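Enterobactin synthetase component F-related protein (Vibrio cholerae serotype O1, PDB 4OXI) is an adenylation domain that probably uses ATP to activate glycine as glycyl-adenylate, in a lipopolysaccharide modification pathway behind antimicrobial peptide resistance. Local coordinates at residues S89-W92 with H93-V97; E402-F406 with E407-E411. All blocks are in the same frame, centred on the assembly; numbering follows the deposited sequence.

Contact 1: residues S89-W92 with H93-V97; sequences SDYW and HLQGV
The imidazole of His93 lies with one face against the carbonyl oxygen of Ser89, one helical turn earlier; O of Ser89 sits 3.3 Å from CG of His93, displaced toward the rim of the ring. That oxygen also takes the amide of His93, with 2.9 Å from His93 N to Ser89 O and an N-H...O angle of 164°. CG of His93 beside its own backbone N (chi1 -78°) folds the ring back along the helix, and NE2 hydrogen-bonds O of Gly120. The Tyr91 ring runs alongside Gln95, both side chains pointing the same way, with ring and amide planes 46° apart. CE2 of Tyr91 meets the methylene CG of Gln95 at 3.6 Å, while the phenol OH is hydrogen-bonded to ND1 of His192. The indole of Trp92 packs on Ala113 and Ala116 of helix 108-119 and meets Tyr172 edge-to-face; CB of Trp92 packs on CB of Val97 at 4.0 Å. Leu94 N binds Asp90 O (3.1 Å) and Gln95 N binds Tyr91 O (2.9 Å), completing the last turn. Gly96, at positive phi, then turns the chain: its N bonds His93 O, and Val97 N reaches back to Trp92 O at 2.9 Å. This is a Schellman motif, closing helix 78-95 just before strand 99-102 of the parallel sheet.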
loop_
_atom_site.group_PDB
_atom_site.type_symbol
_atom_site.label_atom_id
_atom_site.label_comp_id
_atom_site.label_asym_id
_atom_site.label_seq_id
_atom_site.Cartn_x
_atom_site.Cartn_y
_atom_site.Cartn_z
ATOM N N SER A 89 16.095 14.201 -8.827
ATOM C CA SER A 89 15.761 15.152 -7.764
ATOM C C SER A 89 16.306 16.574 -8.019
ATOM O O SER A 89 15.592 17.576 -7.837
ATOM C CB SER A 89 16.283 14.594 -6.439
ATOM O OG SER A 89 15.988 15.460 -5.378
ATOM N N ASP A 90 17.562 16.671 -8.445
ATOM C CA ASP A 90 18.146 17.977 -8.743
ATOM C C ASP A 90 17.378 18.665 -9.857
ATOM O O ASP A 90 17.118 19.856 -9.792
ATOM C CB ASP A 90 19.612 17.845 -9.166
ATOM C CG ASP A 90 20.542 17.567 -7.999
ATOM O OD1 ASP A 90 20.096 17.671 -6.827
ATOM O OD2 ASP A 90 21.725 17.245 -8.261
ATOM N N TYR A 91 17.032 17.911 -10.893
ATOM C CA TYR A 91 16.332 18.468 -12.033
ATOM C C TYR A 91 14.942 18.968 -11.595
ATOM O O TYR A 91 14.559 20.106 -11.900
ATOM C CB TYR A 91 16.247 17.408 -13.137
ATOM C CG TYR A 91 15.844 17.905 -14.508
ATOM C CD1 TYR A 91 16.767 17.962 -15.551
ATOM C CD2 TYR A 91 14.538 18.285 -14.770
ATOM C CE1 TYR A 91 16.391 18.396 -16.815
ATOM C CE2 TYR A 91 14.154 18.722 -16.024
ATOM C CZ TYR A 91 15.080 18.772 -17.039
ATOM O OH TYR A 91 14.681 19.197 -18.286
ATOM N N TRP A 92 14.203 18.131 -10.864
ATOM C CA TRP A 92 12.882 18.515 -10.348
ATOM C C TRP A 92 12.917 19.758 -9.456
ATOM O O TRP A 92 12.027 20.583 -9.534
ATOM C CB TRP A 92 12.256 17.354 -9.571
ATOM C CG TRP A 92 11.871 16.217 -10.443
ATOM C CD1 TRP A 92 11.617 16.268 -11.783
ATOM C CD2 TRP A 92 11.693 14.846 -10.047
ATOM N NE1 TRP A 92 11.289 15.014 -12.246
ATOM C CE2 TRP A 92 11.331 14.124 -11.200
ATOM C CE3 TRP A 92 11.804 14.164 -8.830
ATOM C CZ2 TRP A 92 11.073 12.748 -11.175
ATOM C CZ3 TRP A 92 11.536 12.793 -8.800
ATOM C CH2 TRP A 92 11.186 12.102 -9.965
ATOM N N HIS A 93 13.927 19.870 -8.593
ATOM C CA HIS A 93 14.119 21.071 -7.776
ATOM C C HIS A 93 14.259 22.326 -8.636
ATOM O O HIS A 93 13.632 23.353 -8.358
ATOM C CB HIS A 93 15.359 20.936 -6.890
ATOM C CG HIS A 93 15.140 20.083 -5.683
ATOM N ND1 HIS A 93 16.162 19.739 -4.824
ATOM C CD2 HIS A 93 14.018 19.505 -5.192
ATOM C CE1 HIS A 93 15.675 18.989 -3.848
ATOM N NE2 HIS A 93 14.380 18.829 -4.049
ATOM N N LEU A 94 15.083 22.236 -9.679
ATOM C CA LEU A 94 15.290 23.358 -10.585
ATOM C C LEU A 94 14.023 23.673 -11.359
ATOM O O LEU A 94 13.801 24.819 -11.749
ATOM C CB LEU A 94 16.431 23.056 -11.555
ATOM C CG LEU A 94 17.764 22.801 -10.855
ATOM C CD1 LEU A 94 18.851 22.589 -11.891
ATOM C CD2 LEU A 94 18.136 23.963 -9.937
ATOM N N GLN A 95 13.193 22.661 -11.586
ATOM C CA GLN A 95 11.910 22.852 -12.267
ATOM C C GLN A 95 10.832 23.356 -11.316
ATOM O O GLN A 95 9.768 23.770 -11.754
ATOM C CB GLN A 95 11.434 21.534 -12.892
ATOM C CG GLN A 95 12.178 21.132 -14.161
ATOM C CD GLN A 95 11.852 22.055 -15.319
ATOM O OE1 GLN A 95 12.655 22.905 -15.692
ATOM N NE2 GLN A 95 10.666 21.902 -15.879
ATOM N N GLY A 96 11.092 23.306 -10.016
ATOM C CA GLY A 96 10.079 23.701 -9.046
ATOM C C GLY A 96 8.922 22.720 -8.969
ATOM O O GLY A 96 7.781 23.107 -8.714
ATOM N N VAL A 97 9.229 21.446 -9.208
ATOM C CA VAL A 97 8.267 20.363 -9.110
ATOM C C VAL A 97 8.164 19.948 -7.662
ATOM O O VAL A 97 9.188 19.774 -7.006
ATOM C CB VAL A 97 8.752 19.146 -9.934
ATOM C CG1 VAL A 97 7.864 17.943 -9.696
ATOM C CG2 VAL A 97 8.766 19.490 -11.411
#

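Contact 2: residues E402-F406 with E407-E411; sequences ELMRF and ESAPE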
loop_
_atom_site.group_PDB
_atom_site.type_symbol
_atom_site.label_atom_id
_atom_site.label_comp_id
_atom_site.label_asym_id
_atom_site.label_seq_id
_atom_site.Cartn_x
_atom_site.Cartn_y
_atom_site.Cartn_z
ATOM N N GLU A 402 -18.876 4.550 24.820
ATOM C CA GLU A 402 -17.827 4.876 25.779
ATOM C C GLU A 402 -16.440 4.724 25.143
ATOM O O GLU A 402 -16.061 3.622 24.728
ATOM C CB GLU A 402 -17.936 3.982 27.019
ATOM C CG GLU A 402 -16.818 4.213 28.053
ATOM C CD GLU A 402 -16.850 3.213 29.212
ATOM O OE1 GLU A 402 -16.963 1.987 28.957
ATOM O OE2 GLU A 402 -16.758 3.661 30.380
ATOM N N LEU A 403 -15.695 5.826 25.062
ATOM C CA LEU A 403 -14.328 5.799 24.568
ATOM C C LEU A 403 -13.398 5.354 25.688
ATOM O O LEU A 403 -13.450 5.884 26.793
ATOM C CB LEU A 403 -13.907 7.174 24.049
ATOM C CG LEU A 403 -12.586 7.258 23.271
ATOM C CD1 LEU A 403 -12.638 8.365 22.243
ATOM C CD2 LEU A 403 -11.394 7.485 24.186
ATOM N N MET A 404 -12.535 4.392 25.391
ATOM C CA MET A 404 -11.653 3.814 26.390
ATOM C C MET A 404 -10.227 3.668 25.832
ATOM O O MET A 404 -10.018 2.958 24.837
ATOM C CB MET A 404 -12.205 2.446 26.793
ATOM C CG MET A 404 -11.336 1.703 27.775
ATOM S SD MET A 404 -11.738 2.114 29.482
ATOM C CE MET A 404 -13.306 1.276 29.647
ATOM N N ARG A 405 -9.255 4.349 26.438
ATOM C CA ARG A 405 -7.857 4.194 26.025
ATOM C C ARG A 405 -7.463 2.725 26.207
ATOM O O ARG A 405 -7.960 2.053 27.112
ATOM C CB ARG A 405 -6.920 5.093 26.850
ATOM C CG ARG A 405 -7.272 6.583 26.860
ATOM C CD ARG A 405 -7.190 7.170 25.462
ATOM N NE ARG A 405 -5.802 7.280 25.027
ATOM C CZ ARG A 405 -5.114 8.418 25.033
ATOM N NH1 ARG A 405 -5.697 9.548 25.433
ATOM N NH2 ARG A 405 -3.851 8.427 24.630
ATOM N N PHE A 406 -6.584 2.225 25.344
ATOM C CA PHE A 406 -6.218 0.812 25.347
ATOM C C PHE A 406 -5.588 0.365 26.672
ATOM O O PHE A 406 -5.831 -0.749 27.145
ATOM C CB PHE A 406 -5.269 0.523 24.179
ATOM C CG PHE A 406 -4.642 -0.841 24.226
ATOM C CD1 PHE A 406 -5.310 -1.935 23.712
ATOM C CD2 PHE A 406 -3.388 -1.027 24.783
ATOM C CE1 PHE A 406 -4.740 -3.199 23.748
ATOM C CE2 PHE A 406 -2.810 -2.291 24.829
ATOM C CZ PHE A 406 -3.489 -3.375 24.307
ATOM N N GLU A 407 -4.775 1.244 27.254
ATOM C CA GLU A 407 -4.068 0.979 28.508
ATOM C C GLU A 407 -5.017 0.852 29.704
ATOM O O GLU A 407 -4.647 0.275 30.723
ATOM C CB GLU A 407 -3.074 2.106 28.791
ATOM C CG GLU A 407 -1.970 2.287 27.735
ATOM C CD GLU A 407 -2.448 2.907 26.402
ATOM O OE1 GLU A 407 -3.585 3.445 26.321
ATOM O OE2 GLU A 407 -1.668 2.844 25.421
ATOM N N SER A 408 -6.223 1.408 29.577
ATOM C CA SER A 408 -7.228 1.383 30.642
ATOM C C SER A 408 -8.308 0.323 30.412
ATOM O O SER A 408 -9.064 -0.012 31.319
ATOM C CB SER A 408 -7.917 2.745 30.765
ATOM O OG SER A 408 -6.996 3.769 31.074
ATOM N N ALA A 409 -8.400 -0.190 29.192
ATOM C CA ALA A 409 -9.473 -1.122 28.870
ATOM C C ALA A 409 -9.273 -2.460 29.571
ATOM O O ALA A 409 -8.169 -2.988 29.592
ATOM C CB ALA A 409 -9.567 -1.322 27.374
ATOM N N PRO A 410 -10.354 -3.021 30.129
ATOM C CA PRO A 410 -10.290 -4.281 30.880
ATOM C C PRO A 410 -10.346 -5.487 29.954
ATOM O O PRO A 410 -10.719 -5.338 28.790
ATOM C CB PRO A 410 -11.564 -4.230 31.727
ATOM C CG PRO A 410 -12.548 -3.480 30.849
ATOM C CD PRO A 410 -11.719 -2.453 30.100
ATOM N N GLU A 411 -9.982 -6.655 30.472
ATOM C CA GLU A 411 -10.075 -7.906 29.725
ATOM C C GLU A 411 -11.454 -8.037 29.095
ATOM O O GLU A 411 -12.458 -7.699 29.724
ATOM C CB GLU A 411 -9.789 -9.108 30.643
ATOM C CG GLU A 411 -10.186 -10.484 30.060
ATOM C CD GLU A 411 -9.124 -11.080 29.140
ATOM O OE1 GLU A 411 -8.052 -10.459 28.988
ATOM O OE2 GLU A 411 -9.349 -12.172 28.571
HETATM O O HOH W 1 -4.312 4.959 24.249
#
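Apolar packing starts at Met404, whose CG rests on CB of Ala409 at 3.5 Å. With CG anti to the backbone N (chi1 177°) and bends at the next two torsions, the thioether curls over the following turn. SD lies 3.9 Å from the carbonyl O of Ser408, and the methyl CE ends 4.1 Å from CD of Pro410, the two side chains crossing at a slant.

Backbone bonding centres on the carbonyl O of Arg405. It accepts Ser408 N at 3.1 Å, from a donor well above the carbonyl plane (58° out of it), and Ala409 N in a weak, bent bond. A further weak bond joins Ala409 N to Phe406 O. The Ser408 bond closes a type I beta turn, Arg405 to Ser408, following strand 403-405 of an antiparallel sheet: Met404 and Phe406 pair through their backbones with Ile396 and Leu394 of strand 394-397, and the chain beyond the turn leads to strand 416-419, which borders 394-397 on its other side.

Charged groups meet through water. Water 1 lies at the edge of the Arg405 guanidinium, in its plane, accepting from Arg405 NE at 2.9 Å and donating to Glu407 OE1 at 2.7 Å. The bridge spans opposite charges, with Arg405 NE and Glu407 OE1 4.6 Å apart. A bend at chi2 (73°) folds the Glu407 carboxylate back beside Phe406 N, and OE2 accepts a hydrogen bond from N of Glu392, just ahead of strand 394-397.

Cation-pi contact joins the Phe406 ring to Lys456, whose NZ also bonds the carbonyl oxygens of Phe406 and Ala409.

Overall arrangement
From the N terminus, contact 1 comes first, at the end of helix 78-95, and closes the turn that leads into strand 99-102 of the five-stranded parallel sheet. Some three hundred residues later, contact 2 closes the turn after strand 403-405, in the antiparallel sheet that includes strands 394-397, 416-419 and 445-457. The two are in series, neither nested nor crossed. The centres of contact 1 and contact 2 lie about 48 Å apart and their nearest atoms about 36 Å, with no touch. Contact 1 ties a helix to helix 108-119 and strand 170-173; contact 2 links strand 403-405 and its loop to strand 394-397 and, through Lys456, to strand 445-457.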